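Local coordinates for galactan 1,3-beta-galactosidase (Phanerochaete chrysosporium, PDB 7BYS), which probably hydrolyses the beta-1,3-linked galactan chains of arabinogalactans from their ends, as a family 43 glycoside hydrolase that also carries a carbohydrate-binding module, at residues Tyr151-Ser156 and Phe162-Leu167; Phe141-Ser146 and Ser219-Pro224. One frame throughout, in Å; residues are numbered along the deposited sequence.

Contact 1. Residues Tyr151-Ser156 and Phe162-Leu167; sequences YLLYAS and FKISRL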
ATOM      1  N   TYR A 151      14.321 -15.734  -6.514  1.00  9.03           N
ATOM      2  CA  TYR A 151      13.293 -16.644  -6.032  1.00  8.09           C
ATOM      3  C   TYR A 151      11.909 -16.100  -6.347  1.00  8.19           C
ATOM      4  O   TYR A 151      11.657 -14.895  -6.211  1.00  9.27           O
ATOM      5  CB  TYR A 151      13.416 -16.802  -4.508  1.00 10.06           C
ATOM      6  CG  TYR A 151      14.747 -17.352  -4.080  1.00  9.91           C
ATOM      7  CD1 TYR A 151      15.864 -16.535  -3.976  1.00  9.27           C
ATOM      8  CD2 TYR A 151      14.888 -18.705  -3.792  1.00  9.43           C
ATOM      9  CE1 TYR A 151      17.093 -17.046  -3.597  1.00 11.50           C
ATOM     10  CE2 TYR A 151      16.107 -19.229  -3.399  1.00 11.92           C
ATOM     11  CZ  TYR A 151      17.204 -18.401  -3.306  1.00 13.01           C
ATOM     12  OH  TYR A 151      18.415 -18.933  -2.906  1.00 14.05           O
ATOM     13  N   LEU A 152      11.025 -16.993  -6.778  1.00  8.22           N
ATOM     14  CA  LEU A 152       9.597 -16.712  -6.858  1.00  7.63           C
ATOM     15  C   LEU A 152       8.961 -17.026  -5.507  1.00  8.44           C
ATOM     16  O   LEU A 152       9.162 -18.112  -4.950  1.00  8.01           O
ATOM     17  CB  LEU A 152       8.950 -17.570  -7.953  1.00  8.39           C
ATOM     18  CG  LEU A 152       7.450 -17.351  -8.138  1.00  7.78           C
ATOM     19  CD1 LEU A 152       7.207 -15.978  -8.719  1.00 10.06           C
ATOM     20  CD2 LEU A 152       6.841 -18.434  -9.037  1.00 10.81           C
ATOM     21  N   LEU A 153       8.198 -16.078  -4.982  1.00  7.44           N
ATOM     22  CA  LEU A 153       7.407 -16.244  -3.765  1.00  8.11           C
ATOM     23  C   LEU A 153       5.952 -16.255  -4.206  1.00  6.56           C
ATOM     24  O   LEU A 153       5.532 -15.335  -4.913  1.00  8.87           O
ATOM     25  CB  LEU A 153       7.627 -15.039  -2.844  1.00 10.28           C
ATOM     26  CG  LEU A 153       9.041 -14.445  -2.755  1.00  7.75           C
ATOM     27  CD1 LEU A 153       9.039 -13.281  -1.760  1.00  9.16           C
ATOM     28  CD2 LEU A 153      10.091 -15.493  -2.365  1.00 10.81           C
ATOM     29  N   TYR A 154       5.187 -17.290  -3.844  1.00  7.79           N
ATOM     30  CA  TYR A 154       3.884 -17.410  -4.495  1.00  7.31           C
ATOM     31  C   TYR A 154       2.859 -18.195  -3.693  1.00  9.28           C
ATOM     32  O   TYR A 154       3.179 -19.208  -3.070  1.00  8.95           O
ATOM     33  CB  TYR A 154       3.985 -17.987  -5.913  1.00  8.52           C
ATOM     34  CG  TYR A 154       4.695 -19.318  -6.095  1.00  8.57           C
ATOM     35  CD1 TYR A 154       6.047 -19.472  -5.799  1.00  8.97           C
ATOM     36  CD2 TYR A 154       4.025 -20.401  -6.655  1.00  8.33           C
ATOM     37  CE1 TYR A 154       6.698 -20.675  -6.028  1.00  8.35           C
ATOM     38  CE2 TYR A 154       4.675 -21.612  -6.885  1.00 10.04           C
ATOM     39  CZ  TYR A 154       6.010 -21.736  -6.566  1.00 10.15           C
ATOM     40  OH  TYR A 154       6.691 -22.916  -6.788  1.00 13.12           O
ATOM     41  N   ALA A 155       1.609 -17.742  -3.787  1.00  9.05           N
ATOM     42  CA  ALA A 155       0.457 -18.479  -3.286  1.00  7.79           C
ATOM     43  C   ALA A 155       0.104 -19.563  -4.296  1.00  9.20           C
ATOM     44  O   ALA A 155      -0.171 -19.274  -5.468  1.00 10.00           O
ATOM     45  CB  ALA A 155      -0.715 -17.519  -3.100  1.00 10.44           C
ATOM     46  N   SER A 156       0.121 -20.810  -3.851  1.00 11.06           N
ATOM     47  CA  SER A 156      -0.034 -21.949  -4.740  1.00 10.34           C
ATOM     48  C   SER A 156      -1.170 -22.830  -4.229  1.00 12.84           C
ATOM     49  O   SER A 156      -1.769 -22.566  -3.179  1.00 12.02           O
ATOM     50  CB  SER A 156       1.297 -22.711  -4.844  1.00 10.70           C
ATOM     51  OG  SER A 156       1.249 -23.698  -5.867  1.00 12.94           O
ATOM     52  N   PHE A 162       1.809 -21.853   0.566  1.00  9.40           N
ATOM     53  CA  PHE A 162       2.701 -20.774   0.173  1.00  9.49           C
ATOM     54  C   PHE A 162       4.082 -21.328  -0.148  1.00  9.24           C
ATOM     55  O   PHE A 162       4.667 -22.061   0.658  1.00 11.43           O
ATOM     56  CB  PHE A 162       2.832 -19.731   1.284  1.00 11.85           C
ATOM     57  CG  PHE A 162       3.652 -18.562   0.868  1.00  9.08           C
ATOM     58  CD1 PHE A 162       3.113 -17.603   0.024  1.00 11.10           C
ATOM     59  CD2 PHE A 162       4.977 -18.448   1.256  1.00 10.34           C
ATOM     60  CE1 PHE A 162       3.885 -16.529  -0.403  1.00 11.03           C
ATOM     61  CE2 PHE A 162       5.754 -17.390   0.825  1.00 11.45           C
ATOM     62  CZ  PHE A 162       5.209 -16.438  -0.002  1.00 13.05           C
ATOM     63  N   LYS A 163       4.618 -20.948  -1.302  1.00  8.97           N
ATOM     64  CA  LYS A 163       5.843 -21.536  -1.812  1.00  9.57           C
ATOM     65  C   LYS A 163       6.908 -20.484  -2.088  1.00  8.81           C
ATOM     66  O   LYS A 163       6.609 -19.356  -2.508  1.00  9.13           O
ATOM     67  CB  LYS A 163       5.568 -22.314  -3.092  1.00  9.90           C
ATOM     68  CG  LYS A 163       4.749 -23.565  -2.837  1.00 11.03           C
ATOM     69  CD  LYS A 163       4.362 -24.285  -4.115  1.00 12.31           C
ATOM     70  CE  LYS A 163       3.509 -25.509  -3.779  1.00 13.01           C
ATOM     71  NZ  LYS A 163       2.821 -26.030  -4.999  1.00 16.24           N
ATOM     72  N   ILE A 164       8.158 -20.885  -1.883  1.00  8.64           N
ATOM     73  CA  ILE A 164       9.325 -20.146  -2.337  1.00  8.33           C
ATOM     74  C   ILE A 164      10.122 -21.090  -3.217  1.00 10.24           C
ATOM     75  O   ILE A 164      10.418 -22.217  -2.803  1.00 11.29           O
ATOM     76  CB  ILE A 164      10.182 -19.679  -1.154  1.00  7.66           C
ATOM     77  CG1 ILE A 164       9.342 -18.776  -0.240  1.00  9.39           C
ATOM     78  CG2 ILE A 164      11.419 -18.964  -1.665  1.00 10.24           C
ATOM     79  CD1 ILE A 164      10.068 -18.336   1.016  1.00 11.91           C
ATOM     80  N   SER A 165      10.441 -20.655  -4.431  1.00  9.48           N
ATOM     81  CA  SER A 165      11.151 -21.526  -5.355  1.00 10.01           C
ATOM     82  C   SER A 165      12.226 -20.735  -6.075  1.00 10.57           C
ATOM     83  O   SER A 165      12.030 -19.560  -6.381  1.00 10.03           O
ATOM     84  CB  SER A 165      10.186 -22.133  -6.367  1.00 10.81           C
ATOM     85  OG  SER A 165       9.243 -22.967  -5.710  1.00 10.96           O
ATOM     86  N   ARG A 166      13.354 -21.383  -6.346  1.00 11.83           N
ATOM     87  CA  ARG A 166      14.496 -20.721  -6.959  1.00  9.85           C
ATOM     88  C   ARG A 166      14.343 -20.633  -8.475  1.00  9.80           C
ATOM     89  O   ARG A 166      13.870 -21.572  -9.127  1.00 11.71           O
ATOM     90  CB  ARG A 166      15.768 -21.494  -6.599  0.64 11.70           C
ATOM     91  CG  ARG A 166      17.058 -20.870  -7.105  0.64 11.96           C
ATOM     92  CD  ARG A 166      18.289 -21.445  -6.397  0.64 11.61           C
ATOM     93  NE  ARG A 166      18.266 -22.906  -6.346  0.64 14.72           N
ATOM     94  CZ  ARG A 166      18.801 -23.713  -7.257  0.64 16.94           C
ATOM     95  NH1 ARG A 166      18.705 -25.028  -7.101  0.64 16.64           N
ATOM     96  NH2 ARG A 166      19.427 -23.220  -8.321  0.64 16.62           N
ATOM     97  N   LEU A 167      14.732 -19.486  -9.037  1.00  8.55           N
ATOM     98  CA  LEU A 167      14.750 -19.282 -10.482  1.00  9.26           C
ATOM     99  C   LEU A 167      16.078 -19.740 -11.064  1.00 10.01           C
ATOM    100  O   LEU A 167      17.105 -19.742 -10.380  1.00 10.48           O
ATOM    101  CB  LEU A 167      14.586 -17.800 -10.818  1.00  9.62           C
ATOM    102  CG  LEU A 167      13.355 -17.101 -10.239  1.00 10.49           C
ATOM    103  CD1 LEU A 167      13.241 -15.706 -10.813  1.00 11.50           C
ATOM    104  CD2 LEU A 167      12.108 -17.918 -10.502  1.00 12.01           C
TER

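Contact 2. Residues Phe141-Ser146 and Ser219-Pro224; sequences FQDDDS and SSLAGP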
ATOM      1  N   PHE A 141      12.163 -12.191  -5.245  1.00  7.32           N
ATOM      2  CA  PHE A 141      13.214 -11.730  -4.348  1.00  9.16           C
ATOM      3  C   PHE A 141      14.567 -12.063  -4.962  1.00  9.15           C
ATOM      4  O   PHE A 141      14.808 -13.205  -5.369  1.00  9.24           O
ATOM      5  CB  PHE A 141      13.094 -12.396  -2.968  1.00 10.35           C
ATOM      6  CG  PHE A 141      14.260 -12.094  -2.076  1.00  7.83           C
ATOM      7  CD1 PHE A 141      14.416 -10.824  -1.533  1.00  8.68           C
ATOM      8  CD2 PHE A 141      15.248 -13.044  -1.853  1.00  9.51           C
ATOM      9  CE1 PHE A 141      15.512 -10.513  -0.756  1.00 11.40           C
ATOM     10  CE2 PHE A 141      16.358 -12.737  -1.069  1.00 10.82           C
ATOM     11  CZ  PHE A 141      16.488 -11.471  -0.519  1.00 11.51           C
ATOM     12  N   GLN A 142      15.451 -11.070  -5.027  1.00  9.02           N
ATOM     13  CA  GLN A 142      16.812 -11.256  -5.518  1.00  9.08           C
ATOM     14  C   GLN A 142      17.778 -11.149  -4.342  1.00  8.71           C
ATOM     15  O   GLN A 142      17.870 -10.098  -3.698  1.00 10.07           O
ATOM     16  CB  GLN A 142      17.134 -10.195  -6.566  1.00 10.87           C
ATOM     17  CG  GLN A 142      18.484 -10.373  -7.244  1.00 10.29           C
ATOM     18  CD  GLN A 142      18.722  -9.280  -8.269  1.00 10.88           C
ATOM     19  OE1 GLN A 142      18.530  -8.103  -7.972  1.00 14.15           O
ATOM     20  NE2 GLN A 142      19.099  -9.665  -9.482  1.00 11.68           N
ATOM     21  N   ASP A 143      18.509 -12.232  -4.077  1.00  9.37           N
ATOM     22  CA  ASP A 143      19.469 -12.250  -2.987  1.00  9.55           C
ATOM     23  C   ASP A 143      20.736 -11.504  -3.392  1.00 11.23           C
ATOM     24  O   ASP A 143      20.960 -11.171  -4.560  1.00 11.76           O
ATOM     25  CB  ASP A 143      19.787 -13.698  -2.615  1.00 10.95           C
ATOM     26  CG  ASP A 143      20.146 -13.875  -1.147  1.00 10.80           C
ATOM     27  OD1 ASP A 143      20.334 -12.871  -0.427  1.00 13.66           O
ATOM     28  OD2 ASP A 143      20.231 -15.056  -0.723  1.00 14.83           O
ATOM     29  N   ASP A 144      21.588 -11.244  -2.395  1.00 12.36           N
ATOM     30  CA  ASP A 144      22.835 -10.520  -2.607  1.00 13.00           C
ATOM     31  C   ASP A 144      24.053 -11.428  -2.491  1.00 17.26           C
ATOM     32  O   ASP A 144      25.153 -10.959  -2.170  1.00 17.58           O
ATOM     33  CB  ASP A 144      22.935  -9.292  -1.691  1.00 15.51           C
ATOM     34  CG  ASP A 144      22.951  -9.648  -0.214  1.00 16.71           C
ATOM     35  OD1 ASP A 144      22.843 -10.839   0.144  1.00 16.50           O
ATOM     36  OD2 ASP A 144      23.079  -8.711   0.610  1.00 18.80           O
ATOM     37  N   ASP A 145      23.873 -12.719  -2.736  1.00 15.03           N
ATOM     38  CA  ASP A 145      25.003 -13.611  -2.933  1.00 17.34           C
ATOM     39  C   ASP A 145      25.676 -13.307  -4.269  1.00 19.26           C
ATOM     40  O   ASP A 145      25.240 -12.449  -5.039  1.00 15.11           O
ATOM     41  CB  ASP A 145      24.543 -15.062  -2.860  1.00 15.82           C
ATOM     42  CG  ASP A 145      23.529 -15.417  -3.937  1.00 20.01           C
ATOM     43  OD1 ASP A 145      22.744 -14.543  -4.369  1.00 16.44           O
ATOM     44  OD2 ASP A 145      23.506 -16.594  -4.347  1.00 27.05           O
ATOM     45  N   SER A 146      26.768 -14.030  -4.544  1.00 24.23           N
ATOM     46  CA  SER A 146      27.574 -13.730  -5.724  1.00 25.30           C
ATOM     47  C   SER A 146      26.788 -13.940  -7.012  1.00 22.82           C
ATOM     48  O   SER A 146      26.937 -13.173  -7.969  1.00 22.62           O
ATOM     49  CB  SER A 146      28.854 -14.573  -5.720  1.00 26.70           C
ATOM     50  OG  SER A 146      28.600 -15.884  -5.244  1.00 40.92           O
ATOM     51  N   SER A 219      16.966 -17.699   8.614  1.00 12.65           N
ATOM     52  CA  SER A 219      18.359 -17.495   8.216  1.00 13.57           C
ATOM     53  C   SER A 219      18.659 -18.032   6.823  1.00 11.98           C
ATOM     54  O   SER A 219      19.738 -17.764   6.282  1.00 15.12           O
ATOM     55  CB  SER A 219      19.313 -18.132   9.231  0.59 18.19           C
ATOM     56  OG  SER A 219      19.211 -19.541   9.205  0.59 16.23           O
ATOM     57  N   SER A 220      17.730 -18.771   6.232  1.00 13.84           N
ATOM     58  CA  SER A 220      17.853 -19.277   4.877  1.00 14.80           C
ATOM     59  C   SER A 220      16.467 -19.247   4.248  1.00 14.62           C
ATOM     60  O   SER A 220      15.458 -19.377   4.944  1.00 13.79           O
ATOM     61  CB  SER A 220      18.417 -20.713   4.874  1.00 17.08           C
ATOM     62  OG  SER A 220      17.920 -21.469   3.783  1.00 20.53           O
ATOM     63  N   LEU A 221      16.412 -19.066   2.931  1.00 12.47           N
ATOM     64  CA  LEU A 221      15.114 -19.078   2.267  1.00 13.89           C
ATOM     65  C   LEU A 221      14.416 -20.422   2.388  1.00 11.87           C
ATOM     66  O   LEU A 221      13.186 -20.484   2.271  1.00 11.69           O
ATOM     67  CB  LEU A 221      15.250 -18.646   0.813  1.00 16.24           C
ATOM     68  CG  LEU A 221      15.608 -17.161   0.839  1.00 15.67           C
ATOM     69  CD1 LEU A 221      16.327 -16.758  -0.411  1.00 18.44           C
ATOM     70  CD2 LEU A 221      14.353 -16.316   1.066  1.00 15.26           C
ATOM     71  N   ALA A 222      15.167 -21.494   2.637  1.00 12.51           N
ATOM     72  CA  ALA A 222      14.583 -22.815   2.847  1.00 12.38           C
ATOM     73  C   ALA A 222      13.912 -22.955   4.204  1.00 14.38           C
ATOM     74  O   ALA A 222      13.262 -23.980   4.450  1.00 17.28           O
ATOM     75  CB  ALA A 222      15.664 -23.894   2.718  1.00 14.79           C
ATOM     76  N   GLY A 223      14.037 -21.959   5.077  1.00 13.21           N
ATOM     77  CA  GLY A 223      13.558 -22.075   6.431  1.00 13.32           C
ATOM     78  C   GLY A 223      14.626 -22.633   7.349  1.00 16.49           C
ATOM     79  O   GLY A 223      15.783 -22.807   6.955  1.00 17.01           O
ATOM     80  N   PRO A 224      14.257 -22.933   8.600  1.00 14.40           N
ATOM     81  CA  PRO A 224      12.885 -22.826   9.102  1.00 13.40           C
ATOM     82  C   PRO A 224      12.444 -21.385   9.322  1.00 11.59           C
ATOM     83  O   PRO A 224      13.206 -20.549   9.809  1.00 12.22           O
ATOM     84  CB  PRO A 224      12.938 -23.585  10.434  1.00 16.57           C
ATOM     85  CG  PRO A 224      14.336 -23.462  10.873  1.00 18.51           C
ATOM     86  CD  PRO A 224      15.180 -23.457   9.623  1.00 18.88           C
TER

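Contact 1. Residues Tyr151-Ser156 and Phe162-Leu167
Tyr154 holds CG between its backbone N and carbonyl carbon (chi1 55°), which swings the phenol ring across to the neighbouring strand and beneath Lys163 CB; Lys163 turns CG beside its own backbone N (chi1 -69°) and then runs extended, carrying NZ to Ser156 OG. Both residues belong to a beta hairpin, the second and third strands of one blade in the five-bladed propeller of family 43 enzymes. Lys163 CB makes a CH-pi contact 3.7 Å from the centroid of the Tyr154 ring, while Leu152 CD2 lies against the opposite face. At the ring edge, the hydrogen bond between Tyr154 OH and Ser165 OG, 2.8 Å long, further restricts its rotation. Routine antiparallel bonds, two in each pair, join Leu152 with Ser165 and Tyr154 with Lys163.

On the face that carries Leu153, Ile164 and Phe162, apolar side chains meet. Leu153 and Ile164 run side by side, with Leu153 CD2 3.8 Å from Ile164 CG2, and Phe162 CZ reaches Leu153 CB at 4.0 Å; Pro189 and Ile191 of strand 189-194 pack on this group, joining it to the next blade. Ala155 lies near Asp137, which binds galactose in another structure of this enzyme. At the same end, Lys163 forms a salt bridge with Asp157, and its NZ donates to Ser156 OG at 2.9 Å, an oxygen also hydrogen-bonded to Asp134 O.

Contact 2. Residues Phe141-Ser146 and Ser219-Pro224
Phe141 meets Leu221 through a single methyl group: Leu221 CD1 stands 4.1 Å from Phe141 CE2 and equally close to Phe141 CD2, so that it approaches the CD2-CE2 bond of the ring obliquely. The phenyl group reaches this position because CG lies opposite the backbone N (chi1 172°), and the leucine answers with CG beside its own N. Gln142 points elsewhere, its NE2 hydrogen-bonded to Tyr171 OH and Phe87 O. After the strand ends, Asp143 returns to the contact, with OD2 4.3 Å from Leu221 CD1; this oxygen also has Tyr198 OH as hydrogen-bonding partner. The other carboxylate oxygen, Asp143 OD1, accepts from Asp144 N at 2.8 Å, the donor lying 36° out of the carboxylate plane; Asp143 OD1 and Asp144 OD1 both form salt bridges with Lys193 NZ. The lysine would probably offset the repulsion between the two carboxylates, and they in turn would favour its charged form. Asp145 OD2 is hydrogen-bonded to Thr149 OG1.

Leu221 is presented by a type I beta turn from Ser220 to Gly223, in which Gly223 N is bonded to Ser220 O at 3.0 Å. An ST turn reinforces it, Ser220 OG accepting from Ala222 N at 3.0 Å. The contact is small, burying 85 Å² in all, yet its three touching residues are buried because other strands contribute: Ile191 of strand 189-194 touches both Phe141 and Leu221, Tyr198 of strand 197-204 touches Leu221, and Tyr151 of strand 150-156 packs on both partners, leaving the leucine at the seam between two consecutive propeller blades.

In the fold
After two earlier four-stranded sheets, the chain reaches strand 138-142, where contact 2 begins, and then turns into strand 150-156. Contact 1 closes a short loop, with five residues between its segments. Strand 174-181 completes that blade, and the chain crosses to strands 189-194, 197-204 and 214-218 of the following one; residues 219-224 then close contact 2 across 72 residues. Contact 1 is thus nested within contact 2: a local hairpin inside a loop that ties two blades together. Strands 138-142 and 150-156 are neighbours in one sheet, and Tyr151 couples the contacts there, its backbone N probably bonded to Phe141 O at 2.8 Å.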